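Local coordinates for nitrogenase molybdenum-iron protein beta chain (Clostridium pasteurianum, PDB 4WES) that forms, with the alpha chain, the molybdenum-iron component of nitrogenase, holding a shared [8Fe-7S] cluster and taking part in the reduction of dinitrogen to ammonium, at residues Pro321-Ala326 with Val407-Pro412; Ile268-Thr273 with Ile331-Ala336. All coordinates share one frame; numbering follows the deposited sequence.

Contact 1 (Pro321-Ala326 with Val407-Pro412)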
ATOM      1  N   PRO B 321      -3.481  12.833  20.742  1.00  9.83           N
ATOM      2  CA  PRO B 321      -2.367  12.613  21.661  1.00 10.38           C
ATOM      3  C   PRO B 321      -2.165  11.168  22.059  1.00  9.43           C
ATOM      4  O   PRO B 321      -1.021  10.690  22.116  1.00 10.02           O
ATOM      5  CB  PRO B 321      -2.699  13.483  22.883  1.00 11.49           C
ATOM      6  CG  PRO B 321      -3.765  14.389  22.483  1.00 21.10           C
ATOM      7  CD  PRO B 321      -4.402  13.874  21.213  1.00 10.96           C
ATOM      8  N   ASP B 322      -3.243  10.434  22.382  1.00  9.57           N
ATOM      9  CA  ASP B 322      -3.053   9.070  22.863  1.00  9.56           C
ATOM     10  C   ASP B 322      -2.366   8.203  21.798  1.00  9.04           C
ATOM     11  O   ASP B 322      -1.415   7.473  22.077  1.00  9.84           O
ATOM     12  CB  ASP B 322      -4.379   8.424  23.271  1.00  9.78           C
ATOM     13  CG  ASP B 322      -5.115   9.162  24.398  1.00 10.16           C
ATOM     14  OD1 ASP B 322      -4.441   9.623  25.345  1.00 11.48           O
ATOM     15  OD2 ASP B 322      -6.371   9.248  24.299  1.00 10.73           O
ATOM     16  N   GLU B 323      -2.898   8.270  20.576  1.00  9.60           N
ATOM     17  CA  GLU B 323      -2.376   7.467  19.475  1.00 10.51           C
ATOM     18  C   GLU B 323      -0.963   7.867  19.086  1.00  9.43           C
ATOM     19  O   GLU B 323      -0.131   7.014  18.769  1.00 10.32           O
ATOM     20  CB  GLU B 323      -3.332   7.599  18.230  1.00 13.43           C
ATOM     21  CG  GLU B 323      -3.362   8.999  17.582  1.00 17.10           C
ATOM     22  CD  GLU B 323      -4.348   9.268  16.397  1.00 17.34           C
ATOM     23  OE1 GLU B 323      -5.165   8.304  16.171  1.00 14.24           O
ATOM     24  OE2 GLU B 323      -4.188  10.397  15.641  1.00 15.34           O
ATOM     25  N   ILE B 324      -0.671   9.167  19.123  1.00  9.56           N
ATOM     26  CA  ILE B 324       0.660   9.633  18.709  1.00  9.81           C
ATOM     27  C   ILE B 324       1.722   9.364  19.788  1.00  9.16           C
ATOM     28  O   ILE B 324       2.858   9.079  19.461  1.00 10.01           O
ATOM     29  CB  ILE B 324       0.620  11.111  18.264  1.00  9.62           C
ATOM     30  CG1 ILE B 324      -0.242  11.286  17.017  1.00 11.52           C
ATOM     31  CG2 ILE B 324       2.020  11.659  18.033  1.00 10.96           C
ATOM     32  CD1 ILE B 324       0.270  10.555  15.772  1.00 12.39           C
ATOM     33  N   ILE B 325       1.342   9.403  21.073  1.00  9.96           N
ATOM     34  CA  ILE B 325       2.280   8.976  22.085  1.00 10.48           C
ATOM     35  C   ILE B 325       2.712   7.534  21.838  1.00  9.49           C
ATOM     36  O   ILE B 325       3.886   7.209  21.851  1.00 10.33           O
ATOM     37  CB  ILE B 325       1.674   9.148  23.494  1.00 10.64           C
ATOM     38  CG1 ILE B 325       1.575  10.642  23.860  1.00 11.26           C
ATOM     39  CG2 ILE B 325       2.485   8.388  24.555  1.00 12.52           C
ATOM     40  CD1 ILE B 325       0.637  10.894  25.016  1.00 11.70           C
ATOM     41  N   ALA B 326       1.720   6.643  21.676  1.00  9.72           N
ATOM     42  CA  ALA B 326       2.052   5.231  21.517  1.00  9.84           C
ATOM     43  C   ALA B 326       2.776   4.953  20.180  1.00  8.85           C
ATOM     44  O   ALA B 326       3.740   4.175  20.142  1.00 10.28           O
ATOM     45  CB  ALA B 326       0.795   4.406  21.634  1.00 10.52           C
ATOM     46  N   VAL B 407       2.038   7.548   5.244  1.00  8.13           N
ATOM     47  CA  VAL B 407       1.142   6.611   5.882  1.00  8.62           C
ATOM     48  C   VAL B 407      -0.052   7.349   6.458  1.00  7.94           C
ATOM     49  O   VAL B 407       0.115   8.184   7.341  1.00  9.78           O
ATOM     50  CB  VAL B 407       1.865   5.805   6.959  1.00 10.45           C
ATOM     51  CG1 VAL B 407       0.916   4.871   7.708  1.00 12.32           C
ATOM     52  CG2 VAL B 407       3.031   5.035   6.333  1.00 13.05           C
ATOM     53  N   ARG B 408      -1.235   6.984   5.990  1.00  8.60           N
ATOM     54  CA  ARG B 408      -2.478   7.521   6.536  1.00  8.33           C
ATOM     55  C   ARG B 408      -2.785   6.871   7.884  1.00  8.54           C
ATOM     56  O   ARG B 408      -2.815   5.630   7.981  1.00  9.84           O
ATOM     57  CB  ARG B 408      -3.613   7.295   5.559  1.00  8.56           C
ATOM     58  CG  ARG B 408      -3.542   8.196   4.350  1.00  8.70           C
ATOM     59  CD  ARG B 408      -4.478   7.757   3.235  1.00  9.49           C
ATOM     60  NE  ARG B 408      -4.439   8.705   2.125  1.00  9.57           N
ATOM     61  CZ  ARG B 408      -3.491   8.757   1.183  1.00  8.74           C
ATOM     62  NH1 ARG B 408      -2.526   7.864   1.175  1.00  9.91           N
ATOM     63  NH2 ARG B 408      -3.515   9.738   0.314  1.00 10.60           N
ATOM     64  N   PHE B 409      -3.035   7.672   8.903  1.00  8.40           N
ATOM     65  CA  PHE B 409      -3.202   7.187  10.278  1.00  8.40           C
ATOM     66  C   PHE B 409      -4.090   8.158  11.021  1.00  9.25           C
ATOM     67  O   PHE B 409      -4.009   9.371  10.799  1.00 12.00           O
ATOM     68  CB  PHE B 409      -1.802   7.130  10.906  1.00  9.56           C
ATOM     69  CG  PHE B 409      -1.750   6.667  12.336  1.00 10.31           C
ATOM     70  CD1 PHE B 409      -1.534   5.349  12.626  1.00 11.10           C
ATOM     71  CD2 PHE B 409      -1.865   7.564  13.358  1.00 11.53           C
ATOM     72  CE1 PHE B 409      -1.455   4.921  13.954  1.00 15.10           C
ATOM     73  CE2 PHE B 409      -1.782   7.153  14.677  1.00 13.62           C
ATOM     74  CZ  PHE B 409      -1.585   5.836  14.978  1.00 14.66           C
ATOM     75  N   GLY B 410      -4.951   7.659  11.890  1.00  9.79           N
ATOM     76  CA  GLY B 410      -5.763   8.525  12.734  1.00 11.00           C
ATOM     77  C   GLY B 410      -7.018   8.998  12.052  1.00  9.43           C
ATOM     78  O   GLY B 410      -7.729   8.221  11.426  1.00 10.50           O
ATOM     79  N   PHE B 411      -7.336  10.285  12.215  1.00  9.53           N
ATOM     80  CA  PHE B 411      -8.668  10.795  11.897  1.00  8.76           C
ATOM     81  C   PHE B 411      -8.600  12.246  11.445  1.00  8.42           C
ATOM     82  O   PHE B 411      -7.946  13.038  12.128  1.00  9.98           O
ATOM     83  CB  PHE B 411      -9.552  10.708  13.161  1.00 10.40           C
ATOM     84  CG  PHE B 411     -10.925  11.319  12.999  1.00 10.03           C
ATOM     85  CD1 PHE B 411     -11.928  10.637  12.387  1.00 12.20           C
ATOM     86  CD2 PHE B 411     -11.199  12.560  13.505  1.00 11.89           C
ATOM     87  CE1 PHE B 411     -13.187  11.213  12.231  1.00 14.93           C
ATOM     88  CE2 PHE B 411     -12.423  13.136  13.382  1.00 14.17           C
ATOM     89  CZ  PHE B 411     -13.415  12.481  12.721  1.00 14.52           C
ATOM     90  N   PRO B 412      -9.325  12.609  10.394  1.00  8.18           N
ATOM     91  CA  PRO B 412     -10.048  11.729   9.472  1.00  7.91           C
ATOM     92  C   PRO B 412      -9.179  11.269   8.303  1.00  8.24           C
ATOM     93  O   PRO B 412      -8.341  12.025   7.808  1.00  8.38           O
ATOM     94  CB  PRO B 412     -11.192  12.626   8.982  1.00  8.88           C
ATOM     95  CG  PRO B 412     -10.627  13.970   9.000  1.00 13.58           C
ATOM     96  CD  PRO B 412      -9.602  14.031  10.105  1.00  9.07           C
TER
HETATM   97  O   HOH W   1      -5.346  11.920  13.704  1.00 20.60           O
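Glu323, in the first turn of helix 321-333, faces Gly410, just past the end of strand 406-408, with their CA atoms 7.6 Å apart. Strand 406-408 is an outermost strand of a five-stranded parallel sheet, and strand 314-318, which leads into the helix, lies two places away in the same sheet, as is common in Rossmann-like alpha/beta domains. The link is made by the glutamate and the ring of Phe409, two side chains that run antiparallel, one alongside the other. CE2 of Phe409 lies against the whole acidic side chain, 3.7 Å from Glu323 CD, with the carboxylate turned 54° from the ring plane. The extended glutamate chain then carries its head to the backbone of Gly410, whose CA is 3.5 Å from Glu323 OE1. The next residue, Ile324, also reaches this ring, its CD1 4.1 Å from Phe409 CE2. A water bridges the two segments, lying 2.7 Å from Glu323 OE2 and accepting from Phe411 N at 3.0 Å. The carboxylate is well supplied with partners, since OE2 also takes the backbone N of Asp320 and OE1 forms a salt bridge with Lys424. That lysine makes a cation-pi contact with Phe409 as well. A buried acid beside an aromatic ring is thus offset by one amine serving both, which probably favours the ionised carboxylate.

Contact 2 (Ile268-Thr273 with Ile331-Ala336); sequences IGVSAT and IIELGA
Both oxygens of the Glu333 carboxylate grip the first turn of helix 270-284. OE1 accepts from Val270 N at 2.9 Å, while OE2 takes two donors from one residue: Ser271 N, also at 2.9 Å, and the hydroxyl OG of Ser271, at 2.7 Å. All three come in on the syn side but out of the carboxylate plane, Val270 N by 32°, and the two serine donors reach OE2 from opposite faces. The hydroxyl gets there because OG stands between the backbone N and the carbonyl carbon (chi1 65°). A water donates to Glu333 OE1 (3.0 Å) and to Ile268 O and accepts from Ala272 N, so it too bridges the acid to the helix start. The N terminus of helix 270-284 probably stabilises the negative charge of Glu333. Gly269 fills the N-cap position, and its carbonyl O receives both the N and OG1 of Thr273. The glutamate is offered from the C-terminal end of helix 321-333, which closes in a Schellman motif at Gly335, with Ala336 N bonded to Ile331 O. Lys329, one turn back along the same helix, pairs with OE2, and Met514 of the alpha chain packs on Val270 and Glu333.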
ATOM      1  N   ILE B 268      -0.425   0.420  20.911  1.00 10.11           N
ATOM      2  CA  ILE B 268       0.241   0.442  19.607  1.00  9.56           C
ATOM      3  C   ILE B 268       1.695   0.124  19.819  1.00  9.59           C
ATOM      4  O   ILE B 268       2.371   0.792  20.613  1.00 11.13           O
ATOM      5  CB  ILE B 268       0.060   1.804  18.899  1.00 10.73           C
ATOM      6  CG1 ILE B 268      -1.417   2.103  18.642  1.00 12.04           C
ATOM      7  CG2 ILE B 268       0.870   1.833  17.601  1.00 11.00           C
ATOM      8  CD1 ILE B 268      -1.686   3.509  18.158  1.00 13.98           C
ATOM      9  N   GLY B 269       2.197  -0.873  19.092  1.00  9.86           N
ATOM     10  CA  GLY B 269       3.600  -1.268  19.169  1.00  9.99           C
ATOM     11  C   GLY B 269       3.892  -2.328  20.202  1.00  9.71           C
ATOM     12  O   GLY B 269       2.979  -2.954  20.758  1.00 11.92           O
ATOM     13  N   VAL B 270       5.184  -2.508  20.485  1.00 10.17           N
ATOM     14  CA  VAL B 270       5.610  -3.620  21.328  1.00 10.34           C
ATOM     15  C   VAL B 270       5.307  -3.348  22.791  1.00 10.38           C
ATOM     16  O   VAL B 270       4.510  -4.062  23.414  1.00 11.16           O
ATOM     17  CB  VAL B 270       7.102  -3.962  21.122  1.00 10.97           C
ATOM     18  CG1 VAL B 270       7.503  -5.151  21.997  1.00 12.64           C
ATOM     19  CG2 VAL B 270       7.431  -4.236  19.659  1.00 11.42           C
ATOM     20  N   SER B 271       5.955  -2.349  23.390  1.00 10.52           N
ATOM     21  CA  SER B 271       5.785  -2.122  24.821  1.00 10.64           C
ATOM     22  C   SER B 271       4.360  -1.777  25.183  1.00 10.41           C
ATOM     23  O   SER B 271       3.859  -2.239  26.209  1.00 11.39           O
ATOM     24  CB  SER B 271       6.762  -1.088  25.354  1.00 11.33           C
ATOM     25  OG  SER B 271       6.528   0.198  24.794  1.00 12.62           O
ATOM     26  N   ALA B 272       3.677  -0.992  24.359  1.00 10.28           N
ATOM     27  CA  ALA B 272       2.316  -0.594  24.729  1.00 10.64           C
ATOM     28  C   ALA B 272       1.345  -1.787  24.637  1.00 10.50           C
ATOM     29  O   ALA B 272       0.452  -1.911  25.449  1.00 11.34           O
ATOM     30  CB  ALA B 272       1.846   0.572  23.892  1.00 10.91           C
ATOM     31  N   THR B 273       1.515  -2.664  23.656  1.00  9.73           N
ATOM     32  CA  THR B 273       0.691  -3.878  23.634  1.00 10.72           C
ATOM     33  C   THR B 273       1.087  -4.802  24.785  1.00 10.36           C
ATOM     34  O   THR B 273       0.210  -5.343  25.477  1.00 10.61           O
ATOM     35  CB  THR B 273       0.738  -4.600  22.289  1.00 10.65           C
ATOM     36  OG1 THR B 273       0.328  -3.682  21.262  1.00 10.53           O
ATOM     37  CG2 THR B 273      -0.200  -5.784  22.282  1.00  9.98           C
ATOM     38  N   ILE B 331       7.724   3.883  16.863  1.00  8.81           N
ATOM     39  CA  ILE B 331       8.758   4.344  15.935  1.00  9.03           C
ATOM     40  C   ILE B 331      10.172   4.161  16.541  1.00  9.28           C
ATOM     41  O   ILE B 331      11.078   3.669  15.879  1.00  9.06           O
ATOM     42  CB  ILE B 331       8.469   5.810  15.530  1.00  9.17           C
ATOM     43  CG1 ILE B 331       7.219   5.910  14.681  1.00  9.64           C
ATOM     44  CG2 ILE B 331       9.678   6.446  14.859  1.00  9.57           C
ATOM     45  CD1 ILE B 331       7.193   5.139  13.403  1.00 13.73           C
ATOM     46  N   ILE B 332      10.326   4.547  17.812  1.00  8.94           N
ATOM     47  CA  ILE B 332      11.569   4.321  18.506  1.00  9.29           C
ATOM     48  C   ILE B 332      11.914   2.831  18.582  1.00  9.15           C
ATOM     49  O   ILE B 332      13.058   2.407  18.331  1.00 10.02           O
ATOM     50  CB  ILE B 332      11.557   4.976  19.894  1.00  9.89           C
ATOM     51  CG1 ILE B 332      11.465   6.509  19.752  1.00 10.69           C
ATOM     52  CG2 ILE B 332      12.787   4.594  20.696  1.00 12.36           C
ATOM     53  CD1 ILE B 332      11.228   7.219  21.065  1.00 13.20           C
ATOM     54  N   GLU B 333      10.914   1.999  18.908  1.00  8.97           N
ATOM     55  CA  GLU B 333      11.116   0.549  18.978  1.00  9.46           C
ATOM     56  C   GLU B 333      11.567  -0.056  17.661  1.00  9.02           C
ATOM     57  O   GLU B 333      12.266  -1.057  17.661  1.00  9.64           O
ATOM     58  CB  GLU B 333       9.832  -0.116  19.462  1.00  9.63           C
ATOM     59  CG  GLU B 333       9.471   0.220  20.900  1.00  9.98           C
ATOM     60  CD  GLU B 333       8.108  -0.247  21.356  1.00 10.79           C
ATOM     61  OE1 GLU B 333       7.190  -0.358  20.529  1.00 10.52           O
ATOM     62  OE2 GLU B 333       7.970  -0.481  22.566  1.00 13.22           O
ATOM     63  N   LEU B 334      11.136   0.559  16.546  1.00  9.37           N
ATOM     64  CA  LEU B 334      11.525   0.109  15.211  1.00  9.40           C
ATOM     65  C   LEU B 334      12.955   0.496  14.838  1.00  9.42           C
ATOM     66  O   LEU B 334      13.464   0.040  13.812  1.00 10.05           O
ATOM     67  CB  LEU B 334      10.557   0.669  14.160  1.00  8.77           C
ATOM     68  CG  LEU B 334       9.144   0.056  14.249  1.00  9.74           C
ATOM     69  CD1 LEU B 334       8.142   0.881  13.467  1.00 11.31           C
ATOM     70  CD2 LEU B 334       9.134  -1.382  13.785  1.00 10.61           C
ATOM     71  N   GLY B 335      13.587   1.366  15.637  1.00  9.39           N
ATOM     72  CA  GLY B 335      14.891   1.888  15.370  1.00  9.83           C
ATOM     73  C   GLY B 335      14.883   3.187  14.608  1.00  9.11           C
ATOM     74  O   GLY B 335      15.939   3.672  14.150  1.00 10.03           O
ATOM     75  N   ALA B 336      13.689   3.758  14.407  1.00  9.70           N
ATOM     76  CA  ALA B 336      13.516   5.014  13.663  1.00  9.71           C
ATOM     77  C   ALA B 336      13.439   6.188  14.667  1.00 10.26           C
ATOM     78  O   ALA B 336      13.469   6.013  15.887  1.00 10.65           O
ATOM     79  CB  ALA B 336      12.291   4.924  12.764  1.00  9.59           C
TER
HETATM   80  O   HOH W   2       4.817   0.528  22.107  1.00 12.08           O

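In the fold
From the N terminus, the chain first meets 268-273, at the start of helix 270-284, and then passes through helix 290-305 and strand 314-318 into helix 321-333. The beginning of that helix enters contact 1 and its far end contact 2, which closes a loop of 57 residues. Contact 1 closes when the chain, after 80 intervening residues, leaves strand 406-408. The two loops therefore cross, and helix 321-333 is their common element, joining the edge of the five-stranded sheet to the start of helix 270-284. The centres of the two contacts lie about 14 Å apart, yet they touch: Ile268 packs on Ala326 and Phe409, so that Ile268 bridges the two contacts.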